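PDB 3PGB: amine oxidase from Emericella nidulans, which probably oxidises primary amines to aldehydes, as a copper amine oxidase that carries one copper ion and one topaquinone per subunit. Local coordinates for residues L536-D541 / L692-H697; V646-Q651 / T686-W691. All coordinates share one frame; numbering follows the deposited sequence.

Overall arrangement
Both contacts are antiparallel strand pairings on the long strand 686-698, and their centres lie about 13 Å apart. Contact 1 pairs the second half of that strand with strand 532-542, its centre about 9 Å from the centre of the chain; contact 2 pairs the first half with the short strand 646-650, about 20 Å from the chain centre, and is nested inside the loop that contact 1 closes. In contact 1 leucine and phenylalanine pack on one face and two asparagines on the other. Contact 2 runs from buried valines and a tryptophan-threonine bond out to partly exposed polar residues. The same calcium ion joins them: Asp541 comes from 532-542, Asp687 and Leu688 from 686-698.

Contact 1. Residues L536-D541 / L692-H697; sequences LNFKAD and LNLGMH. With CA (calcium ion), chain F.
Phe538 and Leu694 meet at the apolar centre, ring carbon CE1 of Phe538 lying 3.7 Å from methyl CD1 of Leu694. The phenyl ring gets there because its CG stands anti to the carbonyl carbon (chi1 -76°), while its edge runs near the carbonyl oxygen of Leu692. Further along, CD1 of Leu536 reaches CE of Met696 at 4.3 Å, and beyond the leucines Val717 and Phe719 of strand 714-722 cover this face. Four backbone hydrogen bonds knit the strands, two between Leu536 and Leu694 and two between Phe538 and Leu692. On the other face Asn537 and Asn693 form a non-hydrogen-bonded pair, bridged instead by their side chains. ND2 of Asn537 gives a nearly straight bond to OD1 of Asn693 (2.9 Å), in its own amide plane but well above that of the acceptor, the two amides being turned 68° apart. Their other ends are held by Ser658 at Asn537 OD1 and by Tyr644 and Trp641 carbonyls at Asn693 ND2. At the far end Asp541 OD1 binds calcium at 2.4 Å. This is an antiparallel strand pair of the copper amine oxidase catalytic domain, running from Met696, beside the copper ligand His534, to the calcium site at Asp541.

Contact 2. Residues V646-Q651 / T686-W691; sequences VQVTRQ and TDLVVW. With CA (calcium ion), chain F.
Trp691 and Thr649 make the side-chain bond of the tightly packed half: the indole NE1 of Trp691 donates to Thr649 OG1 at 2.8 Å, almost straight and in the ring plane. The threonine hydroxyl is set between its own backbone N and carbonyl carbon (chi1 65°), which turns it to the edge of the indole, and the two side chains cross at about a right angle. Gln647 O also lies at that edge, 3.2 Å from Trp691 CD1, while receiving the backbone N-H of Trp691. One face of the indole carries CG1 of Val689, offset toward the rim. On the face of Val648 and Val690, Val648 CG1 rests against Leu688 CB at 3.9 Å, and Ile551 of strand 548-562 touches all three residues.

The backbones form a regular antiparallel pair in the copper amine oxidase catalytic domain, with reciprocal bonds between Gln647 and Trp691 and between Thr649 and Val689. At one end Gln647 NE2 and Trp691 O share a water, and Trp641 O takes the same amide nitrogen.

Toward Gln651 the contact changes character. Gln651 N still bonds Asp687 O (2.8 Å), but the side chains are partly exposed. Gln651 and Asp687 run side by side, with Gln651 CB 3.4 Å from Asp687 OD1; that oxygen binds calcium at 2.3 Å and OD2 pairs with Lys114. Leu688 O, Asp541, Phe542, Asp543 and a water complete the calcium site, the water also accepting from Leu688 N. Arg650, its chain extended from CG to NE, crosses Thr686 at about a right angle, and the Thr686 methyl CG2 sits over the centre of one guanidinium face, 4.1 Å above the plane, a loose van der Waals touch.

Contact 1. Residues L536-D541 / L692-H697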
loop_
_atom_site.group_PDB
_atom_site.type_symbol
_atom_site.label_atom_id
_atom_site.label_comp_id
_atom_site.label_asym_id
_atom_site.label_seq_id
_atom_site.Cartn_x
_atom_site.Cartn_y
_atom_site.Cartn_z
ATOM N N LEU A 536 10.167 -12.058 -4.821
ATOM C CA LEU A 536 10.455 -11.718 -6.208
ATOM C C LEU A 536 11.522 -10.641 -6.238
ATOM O O LEU A 536 11.328 -9.569 -5.679
ATOM C CB LEU A 536 9.188 -11.240 -6.919
ATOM C CG LEU A 536 8.059 -12.276 -7.015
ATOM C CD1 LEU A 536 7.107 -12.156 -5.841
ATOM C CD2 LEU A 536 7.299 -12.126 -8.324
ATOM N N ASN A 537 12.648 -10.937 -6.884
ATOM C CA ASN A 537 13.815 -10.039 -6.887
ATOM C C ASN A 537 13.794 -9.123 -8.091
ATOM O O ASN A 537 13.553 -9.575 -9.204
ATOM C CB ASN A 537 15.128 -10.833 -6.883
ATOM C CG ASN A 537 16.339 -9.967 -6.537
ATOM O OD1 ASN A 537 17.234 -9.752 -7.367
ATOM N ND2 ASN A 537 16.366 -9.462 -5.311
ATOM N N PHE A 538 14.070 -7.842 -7.860
ATOM C CA PHE A 538 14.098 -6.842 -8.921
ATOM C C PHE A 538 15.441 -6.134 -8.949
ATOM O O PHE A 538 15.966 -5.762 -7.899
ATOM C CB PHE A 538 12.988 -5.815 -8.706
ATOM C CG PHE A 538 11.617 -6.314 -9.065
ATOM C CD1 PHE A 538 10.859 -7.016 -8.146
ATOM C CD2 PHE A 538 11.082 -6.064 -10.313
ATOM C CE1 PHE A 538 9.589 -7.469 -8.473
ATOM C CE2 PHE A 538 9.815 -6.515 -10.649
ATOM C CZ PHE A 538 9.070 -7.216 -9.733
ATOM N N LYS A 539 15.990 -5.942 -10.149
ATOM C CA LYS A 539 17.225 -5.179 -10.326
ATOM C C LYS A 539 16.894 -3.713 -10.613
ATOM O O LYS A 539 16.182 -3.411 -11.570
ATOM C CB LYS A 539 18.045 -5.763 -11.470
ATOM C CG LYS A 539 19.419 -5.123 -11.657
ATOM C CD LYS A 539 20.115 -5.692 -12.874
ATOM C CE LYS A 539 21.504 -5.125 -13.048
ATOM N NZ LYS A 539 22.190 -5.694 -14.252
ATOM N N ALA A 540 17.409 -2.816 -9.773
ATOM C CA ALA A 540 17.213 -1.379 -9.933
ATOM C C ALA A 540 18.573 -0.690 -10.074
ATOM O O ALA A 540 19.207 -0.337 -9.084
ATOM C CB ALA A 540 16.441 -0.819 -8.744
ATOM N N ASP A 541 19.020 -0.510 -11.314
ATOM C CA ASP A 541 20.310 0.117 -11.581
ATOM C C ASP A 541 20.161 1.632 -11.649
ATOM O O ASP A 541 20.212 2.220 -12.732
ATOM C CB ASP A 541 20.911 -0.427 -12.886
ATOM C CG ASP A 541 22.337 0.046 -13.124
ATOM O OD1 ASP A 541 22.914 0.732 -12.255
ATOM O OD2 ASP A 541 22.886 -0.264 -14.199
ATOM N N LEU A 692 16.205 -5.348 -5.124
ATOM C CA LEU A 692 15.051 -5.242 -4.221
ATOM C C LEU A 692 14.180 -6.478 -4.274
ATOM O O LEU A 692 13.890 -6.987 -5.360
ATOM C CB LEU A 692 14.181 -4.047 -4.611
ATOM C CG LEU A 692 14.838 -2.678 -4.567
ATOM C CD1 LEU A 692 13.904 -1.665 -5.195
ATOM C CD2 LEU A 692 15.204 -2.299 -3.131
ATOM N N ASN A 693 13.748 -6.949 -3.104
ATOM C CA ASN A 693 12.757 -8.015 -3.026
ATOM C C ASN A 693 11.360 -7.474 -2.747
ATOM O O ASN A 693 11.149 -6.731 -1.785
ATOM C CB ASN A 693 13.129 -9.040 -1.951
ATOM C CG ASN A 693 14.190 -10.023 -2.414
ATOM O OD1 ASN A 693 14.239 -10.398 -3.587
ATOM N ND2 ASN A 693 15.036 -10.456 -1.490
ATOM N N LEU A 694 10.415 -7.823 -3.613
ATOM C CA LEU A 694 9.011 -7.759 -3.264
ATOM C C LEU A 694 8.660 -9.159 -2.786
ATOM O O LEU A 694 9.287 -10.131 -3.212
ATOM C CB LEU A 694 8.157 -7.355 -4.465
ATOM C CG LEU A 694 8.492 -6.032 -5.165
ATOM C CD1 LEU A 694 7.354 -5.641 -6.093
ATOM C CD2 LEU A 694 8.773 -4.918 -4.192
ATOM N N GLY A 695 7.689 -9.278 -1.888
ATOM C CA GLY A 695 7.328 -10.588 -1.366
ATOM C C GLY A 695 6.218 -10.605 -0.337
ATOM O O GLY A 695 5.809 -9.560 0.161
ATOM N N MET A 696 5.745 -11.812 -0.023
ATOM C CA MET A 696 4.603 -12.027 0.868
ATOM C C MET A 696 4.776 -13.320 1.648
ATOM O O MET A 696 5.316 -14.288 1.116
ATOM C CB MET A 696 3.327 -12.199 0.053
ATOM C CG MET A 696 2.858 -10.989 -0.705
ATOM S SD MET A 696 2.254 -11.454 -2.343
ATOM C CE MET A 696 3.706 -11.116 -3.350
ATOM N N HIS A 697 4.296 -13.339 2.890
ATOM C CA HIS A 697 4.134 -14.581 3.627
ATOM C C HIS A 697 2.688 -14.998 3.422
ATOM O O HIS A 697 1.770 -14.285 3.834
ATOM C CB HIS A 697 4.416 -14.397 5.120
ATOM C CG HIS A 697 5.770 -13.838 5.418
ATOM N ND1 HIS A 697 6.932 -14.559 5.240
ATOM C CD2 HIS A 697 6.147 -12.630 5.898
ATOM C CE1 HIS A 697 7.966 -13.814 5.587
ATOM N NE2 HIS A 697 7.517 -12.641 5.995
HETATM CA CA CA F . 24.071 2.390 -11.022
HETATM O O HOH W 1 24.796 4.116 -9.331
#

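Contact 2. Residues V646-Q651 / T686-W691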
loop_
_atom_site.group_PDB
_atom_site.type_symbol
_atom_site.label_atom_id
_atom_site.label_comp_id
_atom_site.label_asym_id
_atom_site.label_seq_id
_atom_site.Cartn_x
_atom_site.Cartn_y
_atom_site.Cartn_z
ATOM N N VAL A 646 16.800 -5.536 0.928
ATOM C CA VAL A 646 17.522 -4.574 0.096
ATOM C C VAL A 646 18.991 -4.945 0.114
ATOM O O VAL A 646 19.569 -5.154 1.169
ATOM C CB VAL A 646 17.317 -3.125 0.605
ATOM C CG1 VAL A 646 18.298 -2.160 -0.052
ATOM C CG2 VAL A 646 15.879 -2.679 0.365
ATOM N N GLN A 647 19.575 -5.043 -1.072
ATOM C CA GLN A 647 20.935 -5.517 -1.234
ATOM C C GLN A 647 21.613 -4.674 -2.310
ATOM O O GLN A 647 21.081 -4.507 -3.405
ATOM C CB GLN A 647 20.927 -7.014 -1.591
ATOM C CG GLN A 647 20.342 -7.890 -0.476
ATOM C CD GLN A 647 20.198 -9.348 -0.853
ATOM O OE1 GLN A 647 21.064 -10.161 -0.544
ATOM N NE2 GLN A 647 19.094 -9.693 -1.513
ATOM N N VAL A 648 22.770 -4.118 -1.984
ATOM C CA VAL A 648 23.459 -3.220 -2.893
ATOM C C VAL A 648 24.833 -3.781 -3.239
ATOM O O VAL A 648 25.591 -4.177 -2.352
ATOM C CB VAL A 648 23.596 -1.809 -2.295
ATOM C CG1 VAL A 648 24.124 -0.855 -3.334
ATOM C CG2 VAL A 648 22.245 -1.328 -1.767
ATOM N N THR A 649 25.125 -3.832 -4.536
ATOM C CA THR A 649 26.412 -4.297 -5.041
ATOM C C THR A 649 26.921 -3.323 -6.080
ATOM O O THR A 649 26.148 -2.552 -6.663
ATOM C CB THR A 649 26.309 -5.669 -5.731
ATOM O OG1 THR A 649 25.500 -5.551 -6.908
ATOM C CG2 THR A 649 25.715 -6.712 -4.797
ATOM N N ARG A 650 28.224 -3.376 -6.327
ATOM C CA ARG A 650 28.821 -2.549 -7.359
ATOM C C ARG A 650 28.489 -3.147 -8.713
ATOM O O ARG A 650 28.511 -4.372 -8.876
ATOM C CB ARG A 650 30.330 -2.445 -7.186
ATOM C CG ARG A 650 30.947 -1.510 -8.187
ATOM C CD ARG A 650 32.361 -1.176 -7.848
ATOM N NE ARG A 650 32.863 -0.121 -8.715
ATOM C CZ ARG A 650 34.124 0.303 -8.727
ATOM N NH1 ARG A 650 35.031 -0.240 -7.909
ATOM N NH2 ARG A 650 34.480 1.285 -9.558
ATOM N N GLN A 651 28.181 -2.280 -9.674
ATOM C CA GLN A 651 27.791 -2.720 -11.009
ATOM C C GLN A 651 28.975 -3.360 -11.738
ATOM O O GLN A 651 30.102 -2.864 -11.685
ATOM C CB GLN A 651 27.243 -1.543 -11.831
ATOM C CG GLN A 651 26.437 -1.941 -13.084
ATOM C CD GLN A 651 27.299 -2.330 -14.286
ATOM O OE1 GLN A 651 28.460 -1.931 -14.399
ATOM N NE2 GLN A 651 26.721 -3.114 -15.191
ATOM N N THR A 686 30.530 5.148 -6.483
ATOM C CA THR A 686 30.802 4.285 -7.623
ATOM C C THR A 686 29.464 3.895 -8.220
ATOM O O THR A 686 28.417 4.301 -7.705
ATOM C CB THR A 686 31.570 3.009 -7.215
ATOM O OG1 THR A 686 30.694 2.113 -6.525
ATOM C CG2 THR A 686 32.761 3.356 -6.322
ATOM N N ASP A 687 29.500 3.112 -9.300
ATOM C CA ASP A 687 28.283 2.630 -9.949
ATOM C C ASP A 687 27.711 1.476 -9.137
ATOM O O ASP A 687 28.302 0.406 -9.059
ATOM C CB ASP A 687 28.578 2.196 -11.394
ATOM C CG ASP A 687 27.312 1.884 -12.199
ATOM O OD1 ASP A 687 26.232 1.681 -11.593
ATOM O OD2 ASP A 687 27.399 1.846 -13.447
ATOM N N LEU A 688 26.549 1.695 -8.537
ATOM C CA LEU A 688 25.920 0.667 -7.707
ATOM C C LEU A 688 24.635 0.152 -8.344
ATOM O O LEU A 688 24.043 0.810 -9.207
ATOM C CB LEU A 688 25.666 1.189 -6.282
ATOM C CG LEU A 688 25.021 2.564 -6.100
ATOM C CD1 LEU A 688 23.544 2.524 -6.481
ATOM C CD2 LEU A 688 25.201 3.065 -4.661
ATOM N N VAL A 689 24.234 -1.045 -7.929
ATOM C CA VAL A 689 22.962 -1.631 -8.317
ATOM C C VAL A 689 22.211 -1.967 -7.041
ATOM O O VAL A 689 22.760 -2.611 -6.144
ATOM C CB VAL A 689 23.162 -2.921 -9.128
ATOM C CG1 VAL A 689 21.818 -3.519 -9.522
ATOM C CG2 VAL A 689 23.997 -2.651 -10.344
ATOM N N VAL A 690 20.965 -1.516 -6.946
ATOM C CA VAL A 690 20.114 -1.862 -5.823
ATOM C C VAL A 690 19.237 -3.039 -6.235
ATOM O O VAL A 690 18.494 -2.954 -7.204
ATOM C CB VAL A 690 19.255 -0.675 -5.391
ATOM C CG1 VAL A 690 18.413 -1.039 -4.169
ATOM C CG2 VAL A 690 20.139 0.525 -5.101
ATOM N N TRP A 691 19.366 -4.144 -5.503
ATOM C CA TRP A 691 18.572 -5.346 -5.725
ATOM C C TRP A 691 17.457 -5.394 -4.675
ATOM O O TRP A 691 17.734 -5.471 -3.483
ATOM C CB TRP A 691 19.457 -6.597 -5.612
ATOM C CG TRP A 691 20.689 -6.561 -6.462
ATOM C CD1 TRP A 691 21.902 -6.038 -6.126
ATOM C CD2 TRP A 691 20.834 -7.075 -7.789
ATOM N NE1 TRP A 691 22.792 -6.189 -7.162
ATOM C CE2 TRP A 691 22.160 -6.823 -8.195
ATOM C CE3 TRP A 691 19.971 -7.723 -8.676
ATOM C CZ2 TRP A 691 22.644 -7.198 -9.449
ATOM C CZ3 TRP A 691 20.455 -8.096 -9.921
ATOM C CH2 TRP A 691 21.779 -7.834 -10.294
HETATM CA CA CA F . 24.071 2.390 -11.022
HETATM O O HOH W 2 17.230 -7.737 -2.202
HETATM O O HOH W 1 24.796 4.116 -9.331
#